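PDB 4FS7: uncharacterized protein from Bacteroides ovatus, which is of unknown function but, as an extracellular protein built from BspA-type leucine-rich repeats, probably binds other proteins. Local coordinates for residues T300-G312 with L322-I334. Numbering follows the deposited sequence.
Sequences TEVKLLDSVKFIG and LVSIDLPYLVEEI
I311 N donates to E333 O (3.0 Å) and E332 N to K309 O (2.8 Å, 175° at the hydrogen), the direct backbone bonds that set strand 310-311 parallel to 333-334. Around 301-304 and 324-326 the two segments stand further apart, and waters fill in for such bonds: one accepts from V302 N and donates to S324 O, another donates to V302 O and accepts from D326 N. Successive coils of a BspA-type leucine-rich repeat stack in this way: the type I turns L305-V308 and P328-V331 recur at equivalent places. Inside, branched aliphatic side chains suit the apolar interior. V302 has CG1 anti to its own N (chi1 178°), which brings it to I325 CD1 (3.8 Å), while CG2 meets L322 CD1. L304 lies alongside L327, and its CB touches P328 CD (3.7 Å), the rigid proline fitting the turn. On the outer side, one E333 conformer brings OE2 to the F310 ring edge at CE2 (3.4 Å), whose slightly positive C-H suits a carboxylate; E332 OE1 approaches CZ obliquely. R355 salt-bridges E332 and, in that conformer, E333. Replacing F310 with alanine would probably open a gap beside both glutamates, leaving R355 to position them.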
loop_
_atom_site.group_PDB
_atom_site.type_symbol
_atom_site.label_atom_id
_atom_site.label_comp_id
_atom_site.label_asym_id
_atom_site.label_seq_id
_atom_site.Cartn_x
_atom_site.Cartn_y
_atom_site.Cartn_z
ATOM N N THR A 300 13.437 -9.150 20.730
ATOM C CA THR A 300 13.943 -9.708 21.977
ATOM C C THR A 300 12.932 -10.557 22.723
ATOM O O THR A 300 13.322 -11.243 23.683
ATOM C CB THR A 300 14.516 -8.580 22.891
ATOM O OG1 THR A 300 13.475 -7.616 23.122
ATOM C CG2 THR A 300 15.747 -7.933 22.316
ATOM N N GLU A 301 11.660 -10.592 22.339
ATOM C CA GLU A 301 10.673 -11.452 22.960
ATOM C C GLU A 301 9.790 -12.075 21.915
ATOM O O GLU A 301 9.121 -11.356 21.154
ATOM C CB GLU A 301 9.797 -10.721 23.962
ATOM C CG GLU A 301 8.621 -11.574 24.425
ATOM C CD GLU A 301 7.909 -11.008 25.610
ATOM O OE1 GLU A 301 8.557 -10.874 26.679
ATOM O OE2 GLU A 301 6.701 -10.711 25.469
ATOM N N VAL A 302 9.799 -13.392 21.852
ATOM C CA VAL A 302 8.989 -14.137 20.902
ATOM C C VAL A 302 8.192 -15.200 21.613
ATOM O O VAL A 302 8.771 -16.138 22.203
ATOM C CB VAL A 302 9.845 -14.793 19.791
ATOM C CG1 VAL A 302 8.945 -15.590 18.848
ATOM C CG2 VAL A 302 10.683 -13.774 19.047
ATOM N N LYS A 303 6.876 -15.019 21.638
ATOM C CA LYS A 303 5.950 -16.011 22.150
ATOM C C LYS A 303 5.296 -16.759 21.020
ATOM O O LYS A 303 4.476 -16.196 20.295
ATOM C CB LYS A 303 4.916 -15.369 23.077
ATOM C CG LYS A 303 3.831 -16.369 23.532
ATOM C CD LYS A 303 4.358 -17.432 24.430
ATOM C CE LYS A 303 3.273 -18.507 24.712
ATOM N NZ LYS A 303 3.764 -19.557 25.694
ATOM N N LEU A 304 5.690 -18.010 20.837
ATOM C CA LEU A 304 5.061 -18.938 19.899
ATOM C C LEU A 304 4.023 -19.757 20.638
ATOM O O LEU A 304 4.354 -20.454 21.588
ATOM C CB LEU A 304 6.087 -19.864 19.226
ATOM C CG LEU A 304 7.190 -19.154 18.457
ATOM C CD1 LEU A 304 8.156 -20.235 17.877
ATOM C CD2 LEU A 304 6.645 -18.197 17.365
ATOM N N LEU A 305 2.766 -19.654 20.234
ATOM C CA LEU A 305 1.700 -20.413 20.862
ATOM C C LEU A 305 1.794 -21.907 20.521
ATOM O O LEU A 305 2.508 -22.279 19.599
ATOM C CB LEU A 305 0.343 -19.838 20.476
ATOM C CG LEU A 305 0.142 -18.353 20.900
ATOM C CD1 LEU A 305 -1.216 -17.860 20.384
ATOM C CD2 LEU A 305 0.324 -18.080 22.364
ATOM N N ASP A 306 1.117 -22.753 21.309
ATOM C CA ASP A 306 1.155 -24.191 21.148
ATOM C C ASP A 306 0.654 -24.637 19.800
ATOM O O ASP A 306 0.877 -25.776 19.393
ATOM C CB ASP A 306 0.340 -24.875 22.245
ATOM C CG ASP A 306 0.931 -24.764 23.624
ATOM O OD1 ASP A 306 2.106 -24.329 23.797
ATOM O OD2 ASP A 306 0.173 -25.159 24.558
ATOM N N SER A 307 -0.096 -23.775 19.126
ATOM C CA SER A 307 -0.599 -24.046 17.788
ATOM C C SER A 307 0.496 -23.971 16.704
ATOM O O SER A 307 0.250 -24.395 15.593
ATOM C CB SER A 307 -1.735 -23.067 17.454
ATOM O OG SER A 307 -1.395 -21.733 17.805
ATOM N N VAL A 308 1.675 -23.415 16.990
ATOM C CA VAL A 308 2.771 -23.291 16.014
ATOM C C VAL A 308 3.506 -24.619 15.879
ATOM O O VAL A 308 4.036 -25.161 16.853
ATOM C CB VAL A 308 3.743 -22.169 16.389
ATOM C CG1 VAL A 308 4.854 -22.105 15.344
ATOM C CG2 VAL A 308 2.996 -20.843 16.550
ATOM N N LYS A 309 3.603 -25.111 14.662
ATOM C CA LYS A 309 4.244 -26.387 14.396
ATOM C C LYS A 309 5.389 -26.406 13.412
ATOM O O LYS A 309 6.142 -27.365 13.350
ATOM C CB LYS A 309 3.188 -27.400 13.960
ATOM C CG LYS A 309 2.146 -27.656 15.106
ATOM C CD LYS A 309 1.118 -28.723 14.845
ATOM C CE LYS A 309 0.036 -28.663 15.967
ATOM N NZ LYS A 309 -0.942 -29.775 15.872
ATOM N N PHE A 310 5.554 -25.336 12.646
ATOM C CA PHE A 310 6.634 -25.252 11.641
ATOM C C PHE A 310 7.278 -23.895 11.669
ATOM O O PHE A 310 6.584 -22.870 11.645
ATOM C CB PHE A 310 6.103 -25.521 10.241
ATOM C CG PHE A 310 5.412 -26.844 10.125
ATOM C CD1 PHE A 310 4.056 -26.997 10.434
ATOM C CD2 PHE A 310 6.126 -27.971 9.780
ATOM C CE1 PHE A 310 3.429 -28.248 10.367
ATOM C CE2 PHE A 310 5.515 -29.208 9.684
ATOM C CZ PHE A 310 4.161 -29.347 9.995
ATOM N N ILE A 311 8.604 -23.857 11.686
ATOM C CA ILE A 311 9.366 -22.615 11.597
ATOM C C ILE A 311 10.035 -22.587 10.216
ATOM O O ILE A 311 10.893 -23.412 9.912
ATOM C CB ILE A 311 10.481 -22.485 12.675
ATOM C CG1 ILE A 311 9.969 -22.845 14.085
ATOM C CG2 ILE A 311 11.107 -21.065 12.594
ATOM C CD1 ILE A 311 8.872 -21.902 14.577
ATOM N N GLY A 312 9.587 -21.676 9.350
ATOM C CA GLY A 312 10.013 -21.629 8.010
ATOM C C GLY A 312 11.444 -21.246 7.778
ATOM O O GLY A 312 12.099 -20.662 8.628
ATOM N N LEU A 322 18.041 -11.494 19.719
ATOM C CA LEU A 322 17.209 -12.507 20.340
ATOM C C LEU A 322 18.087 -13.468 21.153
ATOM O O LEU A 322 18.971 -14.090 20.607
ATOM C CB LEU A 322 16.494 -13.297 19.242
ATOM C CG LEU A 322 15.493 -14.379 19.691
ATOM C CD1 LEU A 322 14.336 -13.721 20.543
ATOM C CD2 LEU A 322 14.999 -15.166 18.473
ATOM N N VAL A 323 17.815 -13.572 22.449
ATOM C CA VAL A 323 18.636 -14.356 23.377
ATOM C C VAL A 323 17.989 -15.687 23.684
ATOM O O VAL A 323 18.672 -16.726 23.823
ATOM C CB VAL A 323 18.847 -13.545 24.686
ATOM C CG1 VAL A 323 19.422 -14.484 25.791
ATOM C CG2 VAL A 323 19.780 -12.431 24.413
ATOM N N SER A 324 16.676 -15.693 23.834
ATOM C CA SER A 324 15.903 -16.894 24.221
ATOM C C SER A 324 14.715 -17.075 23.308
ATOM O O SER A 324 14.032 -16.088 22.969
ATOM C CB SER A 324 15.372 -16.769 25.657
ATOM O OG SER A 324 16.425 -16.465 26.560
ATOM N N ILE A 325 14.405 -18.321 23.001
ATOM C CA ILE A 325 13.131 -18.653 22.409
ATOM C C ILE A 325 12.686 -20.047 22.871
ATOM O O ILE A 325 13.480 -21.009 22.905
ATOM C CB ILE A 325 13.121 -18.491 20.891
ATOM C CG1 ILE A 325 11.692 -18.541 20.311
ATOM C CG2 ILE A 325 14.059 -19.561 20.246
ATOM C CD1 ILE A 325 11.623 -18.241 18.798
ATOM N N ASP A 326 11.445 -20.084 23.330
ATOM C CA ASP A 326 10.796 -21.317 23.777
ATOM C C ASP A 326 10.018 -21.857 22.613
ATOM O O ASP A 326 9.023 -21.272 22.183
ATOM C CB ASP A 326 9.933 -21.003 25.000
ATOM C CG ASP A 326 9.194 -22.209 25.568
ATOM O OD1 ASP A 326 9.643 -23.339 25.375
ATOM O OD2 ASP A 326 8.167 -21.985 26.251
ATOM N N LEU A 327 10.484 -22.958 22.058
ATOM C CA LEU A 327 9.785 -23.643 20.962
ATOM C C LEU A 327 8.687 -24.475 21.593
ATOM O O LEU A 327 8.951 -25.238 22.532
ATOM C CB LEU A 327 10.729 -24.525 20.165
ATOM C CG LEU A 327 11.833 -23.779 19.397
ATOM C CD1 LEU A 327 12.565 -24.793 18.499
ATOM C CD2 LEU A 327 11.302 -22.585 18.622
ATOM N N PRO A 328 7.459 -24.343 21.104
ATOM C CA PRO A 328 6.371 -25.026 21.778
ATOM C C PRO A 328 6.356 -26.515 21.498
ATOM O O PRO A 328 7.035 -27.046 20.587
ATOM C CB PRO A 328 5.117 -24.318 21.241
ATOM C CG PRO A 328 5.533 -23.802 19.920
ATOM C CD PRO A 328 6.970 -23.382 20.106
ATOM N N TYR A 329 5.540 -27.199 22.286
ATOM C CA TYR A 329 5.727 -28.622 22.458
ATOM C C TYR A 329 5.392 -29.535 21.304
ATOM O O TYR A 329 5.695 -30.733 21.375
ATOM C CB TYR A 329 5.055 -29.125 23.748
ATOM C CG TYR A 329 3.567 -29.367 23.652
ATOM C CD1 TYR A 329 2.682 -28.330 23.462
ATOM C CD2 TYR A 329 3.044 -30.643 23.738
ATOM C CE1 TYR A 329 1.323 -28.549 23.351
ATOM C CE2 TYR A 329 1.650 -30.889 23.628
ATOM C CZ TYR A 329 0.785 -29.826 23.467
ATOM O OH TYR A 329 -0.577 -30.034 23.354
ATOM N N LEU A 330 4.787 -29.004 20.237
ATOM C CA LEU A 330 4.446 -29.791 19.058
ATOM C C LEU A 330 5.201 -29.331 17.783
ATOM O O LEU A 330 4.851 -29.743 16.673
ATOM C CB LEU A 330 2.924 -29.795 18.843
ATOM C CG LEU A 330 2.138 -30.463 19.970
ATOM C CD1 LEU A 330 0.651 -30.155 19.796
ATOM C CD2 LEU A 330 2.383 -31.984 19.930
ATOM N N VAL A 331 6.214 -28.499 17.931
ATOM C CA VAL A 331 7.009 -28.093 16.746
ATOM C C VAL A 331 7.624 -29.313 16.063
ATOM O O VAL A 331 8.265 -30.141 16.715
ATOM C CB VAL A 331 8.029 -27.034 17.109
ATOM C CG1 VAL A 331 8.942 -26.726 15.861
ATOM C CG2 VAL A 331 7.394 -25.723 17.523
ATOM N N GLU A 332 7.417 -29.397 14.757
ATOM C CA GLU A 332 7.882 -30.533 13.961
ATOM C C GLU A 332 9.132 -30.258 13.131
ATOM O O GLU A 332 9.907 -31.179 12.886
ATOM C CB GLU A 332 6.786 -30.998 13.005
ATOM C CG GLU A 332 5.516 -31.494 13.739
ATOM C CD GLU A 332 4.470 -32.110 12.837
ATOM O OE1 GLU A 332 4.762 -32.519 11.682
ATOM O OE2 GLU A 332 3.328 -32.221 13.337
ATOM N N GLU A 333 9.290 -29.051 12.628
ATOM C CA GLU A 333 10.372 -28.717 11.693
ATOM C C GLU A 333 10.889 -27.324 11.961
ATOM O O GLU A 333 10.082 -26.401 12.193
ATOM C CB GLU A 333 9.891 -28.771 10.228
ATOM C CG GLU A 333 9.209 -30.096 9.847
ATOM C CD GLU A 333 8.729 -30.190 8.397
ATOM O OE1 GLU A 333 9.146 -29.383 7.537
ATOM O OE2 GLU A 333 7.917 -31.098 8.109
ATOM N N ILE A 334 12.208 -27.191 11.874
ATOM C CA ILE A 334 12.905 -25.923 11.836
ATOM C C ILE A 334 13.582 -25.841 10.473
ATOM O O ILE A 334 14.304 -26.758 10.110
ATOM C CB ILE A 334 14.033 -25.831 12.984
ATOM C CG1 ILE A 334 13.371 -25.847 14.376
ATOM C CG2 ILE A 334 14.917 -24.612 12.809
ATOM C CD1 ILE A 334 14.361 -26.084 15.564
HETATM O O HOH W 1 15.369 -13.000 24.088
HETATM O O HOH W 2 11.693 -14.850 23.574
HETATM O O HOH W 3 10.195 -17.502 24.178
HETATM O O HOH W 4 7.879 -18.949 22.504
HETATM O O HOH W 5 3.588 -26.545 19.253
HETATM O O HOH W 6 4.428 -25.618 24.544
#